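Local coordinates for FAD:protein FMN transferase (Pseudomonas stutzeri ATCC 14405 = CCUG 16156, PDB 5MGY) that probably catalyses the magnesium-dependent transfer of FMN from FAD to a threonine side chain of target proteins, a flavinylation that releases AMP, at residues P77-A85 with L153-Y162; L286-F297 with T308-E316. All coordinates share one frame; numbering follows the deposited sequence.

Contact 1: P77-A85 with L153-Y162; sequences PDMVRELVA and LDFNSIAAGY. With MG (magnesium ion), chain I.
Leu153 CD1 meets Val84 CG2 at 4.2 Å, where the metal-binding loop of this ApbE-family flavin transferase begins to pack on helix 78-93. Asp154 forms an Asx turn, its OD2 accepting from Asn156 N. Next, Phe155 lies against that helix: Val84 CG2 sits at the ring edge, in plane, 3.8 Å from Phe155 CZ, while Leu83 CB approaches Phe155 CE1 obliquely at 3.7 Å and Val80 CG1 reaches CZ from across. Ser157 O binds magnesium at 2.4 Å; Asp271 and Thr275 supply its other protein ligands. Ile158 then returns to the hydrophobic side, its CD1 3.8 Å from Leu83 O. One turn into helix 159-173, Tyr162 extends its ring away from its own backbone N (chi1 -179°) and onto Leu83, whose CD2 stands 3.5 Å from the ring centroid and 11° off the normal, a CH-pi contact. Met79 CG lies in plane at the ring edge. A phenylalanine in place of Tyr162 would keep the ring but would probably leave Glu82 OE2 without its hydroxyl partner. That bond, Tyr162 OH to Glu82 OE2 at 2.7 Å, reaches the oxygen from 49° above the carboxylate plane.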
# COMPACT_ATOMS: atom_id res chain seq x y z
N PRO A 77 -17.92 -10.41 0.04
CA PRO A 77 -17.56 -10.54 -1.36
C PRO A 77 -16.12 -11.03 -1.66
O PRO A 77 -15.27 -11.14 -0.75
CB PRO A 77 -17.79 -9.13 -1.90
CG PRO A 77 -18.13 -8.25 -0.76
CD PRO A 77 -17.98 -9.02 0.49
N ASP A 78 -15.87 -11.34 -2.93
CA ASP A 78 -14.57 -11.85 -3.42
C ASP A 78 -13.36 -11.01 -3.02
O ASP A 78 -12.42 -11.55 -2.47
CB ASP A 78 -14.64 -12.03 -4.95
CG ASP A 78 -15.49 -13.28 -5.38
OD1 ASP A 78 -15.89 -14.15 -4.53
OD2 ASP A 78 -15.74 -13.38 -6.60
N MET A 79 -13.43 -9.70 -3.30
CA MET A 79 -12.36 -8.77 -2.97
C MET A 79 -11.90 -8.90 -1.55
O MET A 79 -10.68 -8.90 -1.30
CB MET A 79 -12.76 -7.32 -3.11
CG MET A 79 -12.56 -6.78 -4.48
SD MET A 79 -12.95 -5.02 -4.46
CE MET A 79 -13.13 -4.81 -6.27
N VAL A 80 -12.86 -8.91 -0.62
CA VAL A 80 -12.53 -8.81 0.79
C VAL A 80 -11.79 -10.08 1.18
O VAL A 80 -10.81 -10.02 1.92
CB VAL A 80 -13.78 -8.62 1.64
CG1 VAL A 80 -13.44 -8.78 3.12
CG2 VAL A 80 -14.37 -7.28 1.39
N ARG A 81 -12.25 -11.20 0.65
CA ARG A 81 -11.65 -12.49 0.92
C ARG A 81 -10.34 -12.65 0.20
O ARG A 81 -9.42 -13.22 0.76
CB ARG A 81 -12.60 -13.65 0.60
CG ARG A 81 -13.54 -13.87 1.76
CD ARG A 81 -14.69 -14.86 1.55
NE ARG A 81 -15.59 -14.47 0.46
CZ ARG A 81 -15.47 -14.90 -0.81
NH1 ARG A 81 -14.47 -15.73 -1.17
NH2 ARG A 81 -16.35 -14.47 -1.72
N GLU A 82 -10.23 -12.16 -1.03
CA GLU A 82 -8.94 -12.13 -1.69
C GLU A 82 -7.92 -11.33 -0.81
O GLU A 82 -6.83 -11.79 -0.54
CB GLU A 82 -9.05 -11.54 -3.13
CG GLU A 82 -7.87 -11.90 -4.06
CD GLU A 82 -7.76 -11.07 -5.34
OE1 GLU A 82 -6.62 -10.98 -5.93
OE2 GLU A 82 -8.81 -10.54 -5.75
N LEU A 83 -8.33 -10.18 -0.32
CA LEU A 83 -7.44 -9.33 0.39
C LEU A 83 -7.12 -9.86 1.75
O LEU A 83 -6.00 -9.66 2.23
CB LEU A 83 -8.03 -7.92 0.55
CG LEU A 83 -8.12 -7.03 -0.69
CD1 LEU A 83 -8.13 -5.61 -0.22
CD2 LEU A 83 -6.95 -7.17 -1.63
N VAL A 84 -8.09 -10.49 2.42
CA VAL A 84 -7.85 -11.10 3.73
C VAL A 84 -6.82 -12.16 3.56
O VAL A 84 -5.92 -12.26 4.34
CB VAL A 84 -9.15 -11.67 4.37
CG1 VAL A 84 -8.81 -12.68 5.48
CG2 VAL A 84 -9.99 -10.52 4.95
N ALA A 85 -6.95 -12.94 2.52
CA ALA A 85 -6.01 -14.00 2.26
C ALA A 85 -4.58 -13.48 1.94
O ALA A 85 -3.58 -13.95 2.53
CB ALA A 85 -6.54 -14.85 1.13
N LEU A 153 -11.61 -4.64 10.69
CA LEU A 153 -10.67 -4.65 9.61
C LEU A 153 -10.45 -3.30 9.00
O LEU A 153 -11.29 -2.41 9.11
CB LEU A 153 -11.14 -5.60 8.55
CG LEU A 153 -11.36 -7.05 9.05
CD1 LEU A 153 -11.63 -8.00 7.89
CD2 LEU A 153 -10.20 -7.53 9.87
N ASP A 154 -9.27 -3.14 8.43
CA ASP A 154 -8.85 -1.93 7.67
C ASP A 154 -7.88 -2.39 6.57
O ASP A 154 -6.87 -3.05 6.84
CB ASP A 154 -8.16 -0.89 8.57
CG ASP A 154 -7.95 0.46 7.86
OD1 ASP A 154 -8.28 1.56 8.41
OD2 ASP A 154 -7.49 0.42 6.73
N PHE A 155 -8.16 -2.01 5.35
CA PHE A 155 -7.47 -2.55 4.23
C PHE A 155 -6.49 -1.55 3.63
O PHE A 155 -5.90 -1.82 2.57
CB PHE A 155 -8.51 -3.04 3.17
CG PHE A 155 -9.15 -4.36 3.55
CD1 PHE A 155 -8.44 -5.56 3.47
CD2 PHE A 155 -10.45 -4.38 4.01
CE1 PHE A 155 -9.02 -6.75 3.87
CE2 PHE A 155 -11.04 -5.56 4.40
CZ PHE A 155 -10.32 -6.75 4.34
N ASN A 156 -6.30 -0.41 4.28
CA ASN A 156 -5.61 0.75 3.68
C ASN A 156 -4.16 0.44 3.39
O ASN A 156 -3.63 0.95 2.45
CB ASN A 156 -5.71 2.04 4.52
CG ASN A 156 -6.75 3.04 4.02
OD1 ASN A 156 -7.03 3.16 2.84
ND2 ASN A 156 -7.26 3.82 4.93
N SER A 157 -3.54 -0.45 4.13
CA SER A 157 -2.13 -0.74 3.94
C SER A 157 -1.85 -1.44 2.60
O SER A 157 -0.73 -1.29 2.05
CB SER A 157 -1.57 -1.53 5.13
OG SER A 157 -2.22 -2.76 5.21
N ILE A 158 -2.87 -2.16 2.09
CA ILE A 158 -2.88 -2.78 0.72
C ILE A 158 -3.87 -2.34 -0.40
O ILE A 158 -3.69 -2.75 -1.57
CB ILE A 158 -2.93 -4.32 0.76
CG1 ILE A 158 -4.04 -4.85 1.61
CG2 ILE A 158 -1.66 -4.81 1.33
CD1 ILE A 158 -4.21 -6.39 1.55
N ALA A 159 -4.87 -1.52 -0.10
CA ALA A 159 -5.94 -1.20 -1.13
C ALA A 159 -5.40 -0.55 -2.41
O ALA A 159 -5.66 -1.02 -3.50
CB ALA A 159 -7.04 -0.35 -0.54
N ALA A 160 -4.61 0.52 -2.27
CA ALA A 160 -4.08 1.24 -3.44
C ALA A 160 -3.27 0.33 -4.34
O ALA A 160 -3.41 0.34 -5.55
CB ALA A 160 -3.25 2.43 -2.99
N GLY A 161 -2.47 -0.52 -3.75
CA GLY A 161 -1.75 -1.45 -4.56
C GLY A 161 -2.52 -2.49 -5.31
O GLY A 161 -2.10 -2.88 -6.41
N TYR A 162 -3.54 -3.04 -4.64
CA TYR A 162 -4.51 -3.95 -5.20
C TYR A 162 -5.23 -3.26 -6.38
O TYR A 162 -5.33 -3.84 -7.46
CB TYR A 162 -5.50 -4.33 -4.13
CG TYR A 162 -6.56 -5.28 -4.56
CD1 TYR A 162 -6.23 -6.50 -5.13
CD2 TYR A 162 -7.94 -4.97 -4.38
CE1 TYR A 162 -7.22 -7.40 -5.50
CE2 TYR A 162 -8.94 -5.85 -4.74
CZ TYR A 162 -8.58 -7.06 -5.30
OH TYR A 162 -9.54 -7.94 -5.66
MG MG I . 0.51 0.69 2.37

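Contact 2: L286-F297 with T308-E316; sequences LALAERNGIAAF and TTSTKAFDE
The rings of Phe297 and Phe314 meet obliquely, with centroids 5.6 Å apart and planes at 40°. Phe314 CZ touches Phe297 CD1, and the edge of the Phe314 ring receives Ala295 C and, in plane, its own neighbour Asp315 OD1. At the far end of the Phe297 ring, CZ rests 3.6 Å from Thr308 CB. Phe297 can lie between these partners because its CG stands opposite the backbone N (chi1 -180°), and Ile203 and Ala205 of strand 199-205 also touch its side chain.

Thr311 is the polar centre of the contact. Its OG1 donates to Ile294 O at 2.7 Å, in the carbonyl plane and on a lone pair, and accepts from Phe314 N at 3.1 Å, capping helix 312-318. The same residue's backbone N bonds to Ala296 O at 3.0 Å, and its CG2 packs 3.7 Å from Ala289 CB. Thus one buried residue ties the helix start to both the turn and the strand. Leu286 CD1 reaches Thr309 CG2 at 3.8 Å, and Ala313 CB settles beside Gly293 O at 3.4 Å.

Gly293, with positive phi, is the C-prime residue of a Schellman motif ending helix 267-292: Ile294 N bonds to Ala289 O, with a weak partner bond from Gly293 N to Glu290 O. The chain then enters the antiparallel hairpin of strands 295-301 and 306-310, whose short segments run at 174°. Phe297 and Ser310 form a non-hydrogen-bonded pair there, and the N-capped helix 312-318 packs across this hairpin at the outer border of the sheet.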
# COMPACT_ATOMS: atom_id res chain seq x y z
N LEU A 286 15.49 -3.79 7.34
CA LEU A 286 16.62 -4.35 6.56
C LEU A 286 16.93 -5.85 6.67
O LEU A 286 17.28 -6.52 5.67
CB LEU A 286 17.87 -3.60 6.91
CG LEU A 286 18.14 -2.56 5.85
CD1 LEU A 286 19.14 -1.55 6.44
CD2 LEU A 286 18.66 -3.25 4.57
N ALA A 287 16.86 -6.37 7.90
CA ALA A 287 17.17 -7.76 8.15
C ALA A 287 16.11 -8.59 7.46
O ALA A 287 16.48 -9.51 6.68
CB ALA A 287 17.26 -8.06 9.65
N LEU A 288 14.81 -8.25 7.68
CA LEU A 288 13.66 -8.95 7.03
C LEU A 288 13.81 -8.87 5.52
O LEU A 288 13.79 -9.89 4.81
CB LEU A 288 12.30 -8.39 7.49
CG LEU A 288 11.08 -9.14 6.91
CD1 LEU A 288 10.77 -10.41 7.67
CD2 LEU A 288 9.88 -8.24 6.87
N ALA A 289 14.02 -7.65 5.05
CA ALA A 289 14.08 -7.47 3.63
C ALA A 289 15.15 -8.34 3.00
O ALA A 289 14.86 -8.99 1.99
CB ALA A 289 14.28 -6.01 3.26
N GLU A 290 16.35 -8.41 3.62
CA GLU A 290 17.45 -9.27 3.17
C GLU A 290 17.11 -10.76 3.33
O GLU A 290 17.40 -11.58 2.43
CB GLU A 290 18.74 -8.96 3.92
CG GLU A 290 19.92 -8.75 3.00
CD GLU A 290 19.93 -7.40 2.33
OE1 GLU A 290 19.78 -6.38 3.04
OE2 GLU A 290 20.09 -7.36 1.09
N ARG A 291 16.50 -11.10 4.47
CA ARG A 291 16.13 -12.47 4.72
C ARG A 291 15.19 -12.96 3.63
O ARG A 291 15.42 -14.02 3.06
CB ARG A 291 15.48 -12.60 6.08
CG ARG A 291 15.25 -14.02 6.50
CD ARG A 291 14.35 -14.04 7.73
NE ARG A 291 12.90 -14.11 7.39
CZ ARG A 291 11.88 -13.93 8.24
NH1 ARG A 291 12.10 -13.65 9.52
NH2 ARG A 291 10.61 -14.01 7.81
N ASN A 292 14.17 -12.17 3.31
CA ASN A 292 13.15 -12.62 2.35
C ASN A 292 13.45 -12.21 0.91
O ASN A 292 12.69 -12.53 0.01
CB ASN A 292 11.79 -12.03 2.67
CG ASN A 292 11.31 -12.35 4.04
OD1 ASN A 292 11.84 -13.17 4.74
ND2 ASN A 292 10.28 -11.66 4.43
N GLY A 293 14.52 -11.47 0.71
CA GLY A 293 14.90 -11.07 -0.63
C GLY A 293 14.08 -9.96 -1.26
O GLY A 293 13.85 -9.97 -2.45
N ILE A 294 13.69 -8.97 -0.48
CA ILE A 294 12.84 -7.92 -0.94
C ILE A 294 13.73 -6.84 -1.54
O ILE A 294 14.78 -6.52 -0.99
CB ILE A 294 12.03 -7.34 0.21
CG1 ILE A 294 11.11 -8.43 0.77
CG2 ILE A 294 11.23 -6.12 -0.25
CD1 ILE A 294 10.45 -8.06 2.09
N ALA A 295 13.30 -6.29 -2.68
CA ALA A 295 13.94 -5.14 -3.21
C ALA A 295 13.37 -3.91 -2.49
O ALA A 295 12.17 -3.59 -2.61
CB ALA A 295 13.74 -5.06 -4.70
N ALA A 296 14.20 -3.24 -1.71
CA ALA A 296 13.75 -2.10 -0.92
C ALA A 296 14.84 -1.02 -0.77
O ALA A 296 16.03 -1.35 -0.79
CB ALA A 296 13.31 -2.58 0.45
N PHE A 297 14.41 0.22 -0.57
CA PHE A 297 15.27 1.39 -0.46
C PHE A 297 14.78 2.22 0.73
O PHE A 297 13.70 2.82 0.67
CB PHE A 297 15.16 2.20 -1.75
CG PHE A 297 16.01 3.44 -1.80
CD1 PHE A 297 17.28 3.38 -2.42
CD2 PHE A 297 15.56 4.67 -1.29
CE1 PHE A 297 18.08 4.51 -2.52
CE2 PHE A 297 16.37 5.80 -1.38
CZ PHE A 297 17.64 5.71 -1.98
N THR A 308 20.60 6.81 3.32
CA THR A 308 19.84 5.85 2.50
C THR A 308 20.46 4.46 2.44
O THR A 308 21.65 4.27 2.33
CB THR A 308 19.56 6.40 1.04
OG1 THR A 308 20.79 6.53 0.28
CG2 THR A 308 18.84 7.78 1.05
N THR A 309 19.63 3.45 2.41
CA THR A 309 20.16 2.09 2.37
C THR A 309 19.27 1.28 1.43
O THR A 309 18.08 1.40 1.45
CB THR A 309 20.20 1.49 3.80
OG1 THR A 309 20.50 2.54 4.75
CG2 THR A 309 21.22 0.33 3.88
N SER A 310 19.88 0.48 0.59
CA SER A 310 19.20 -0.31 -0.40
C SER A 310 19.49 -1.77 -0.03
O SER A 310 20.37 -2.02 0.74
CB SER A 310 19.67 0.09 -1.83
OG SER A 310 21.00 -0.34 -2.16
N THR A 311 18.71 -2.72 -0.50
CA THR A 311 18.98 -4.10 -0.20
C THR A 311 19.77 -4.66 -1.33
O THR A 311 20.03 -3.99 -2.32
CB THR A 311 17.68 -4.93 -0.05
OG1 THR A 311 16.99 -4.99 -1.32
CG2 THR A 311 16.79 -4.32 1.05
N LYS A 312 20.12 -5.90 -1.14
CA LYS A 312 20.79 -6.71 -2.12
C LYS A 312 19.95 -6.94 -3.36
O LYS A 312 20.45 -6.76 -4.46
CB LYS A 312 21.12 -8.03 -1.44
CG LYS A 312 21.89 -9.02 -2.27
CD LYS A 312 22.17 -10.29 -1.47
CE LYS A 312 22.97 -10.01 -0.20
NZ LYS A 312 23.49 -11.25 0.42
N ALA A 313 18.69 -7.34 -3.18
CA ALA A 313 17.75 -7.58 -4.31
C ALA A 313 17.53 -6.30 -5.10
O ALA A 313 17.44 -6.35 -6.32
CB ALA A 313 16.42 -8.17 -3.82
N PHE A 314 17.44 -5.17 -4.40
CA PHE A 314 17.31 -3.87 -5.06
C PHE A 314 18.53 -3.54 -5.90
O PHE A 314 18.40 -2.94 -6.98
CB PHE A 314 17.12 -2.78 -4.02
CG PHE A 314 16.95 -1.40 -4.58
CD1 PHE A 314 18.04 -0.61 -4.92
CD2 PHE A 314 15.69 -0.86 -4.69
CE1 PHE A 314 17.85 0.69 -5.40
CE2 PHE A 314 15.48 0.43 -5.17
CZ PHE A 314 16.56 1.21 -5.54
N ASP A 315 19.71 -3.90 -5.39
CA ASP A 315 20.99 -3.58 -6.05
C ASP A 315 21.20 -4.41 -7.34
O ASP A 315 21.63 -3.83 -8.35
CB ASP A 315 22.17 -3.68 -5.06
CG ASP A 315 22.27 -2.47 -4.11
OD1 ASP A 315 21.74 -1.39 -4.45
OD2 ASP A 315 22.87 -2.61 -3.02
N GLU A 316 20.87 -5.71 -7.32
CA GLU A 316 20.83 -6.53 -8.55
C GLU A 316 19.87 -5.96 -9.61
O GLU A 316 20.24 -5.82 -10.76
CB GLU A 316 20.51 -8.01 -8.28
CG GLU A 316 21.76 -8.84 -8.04
CD GLU A 316 21.66 -9.70 -6.80
OE1 GLU A 316 20.64 -10.37 -6.61
OE2 GLU A 316 22.60 -9.68 -6.00

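Contacts 1 and 2 do not touch: their centres are 25 Å apart and their nearest atoms about 13 Å. Helix 267-292 spans the interval. Near its start, Leu268 packs on Leu83, Ile158 and Tyr162 of contact 1, and Asp271 both binds magnesium and accepts a hydrogen bond from Gly161 N; its last turns belong to contact 2. Contact 1 holds part of the metal site itself, through Ser157, and the Ile158 side chain is about 5 Å from that of Asp271. Contact 2 is more remote, with the Ile294 side chain about 13 Å from the magnesium ion and about 11 Å from the side chain of Thr275.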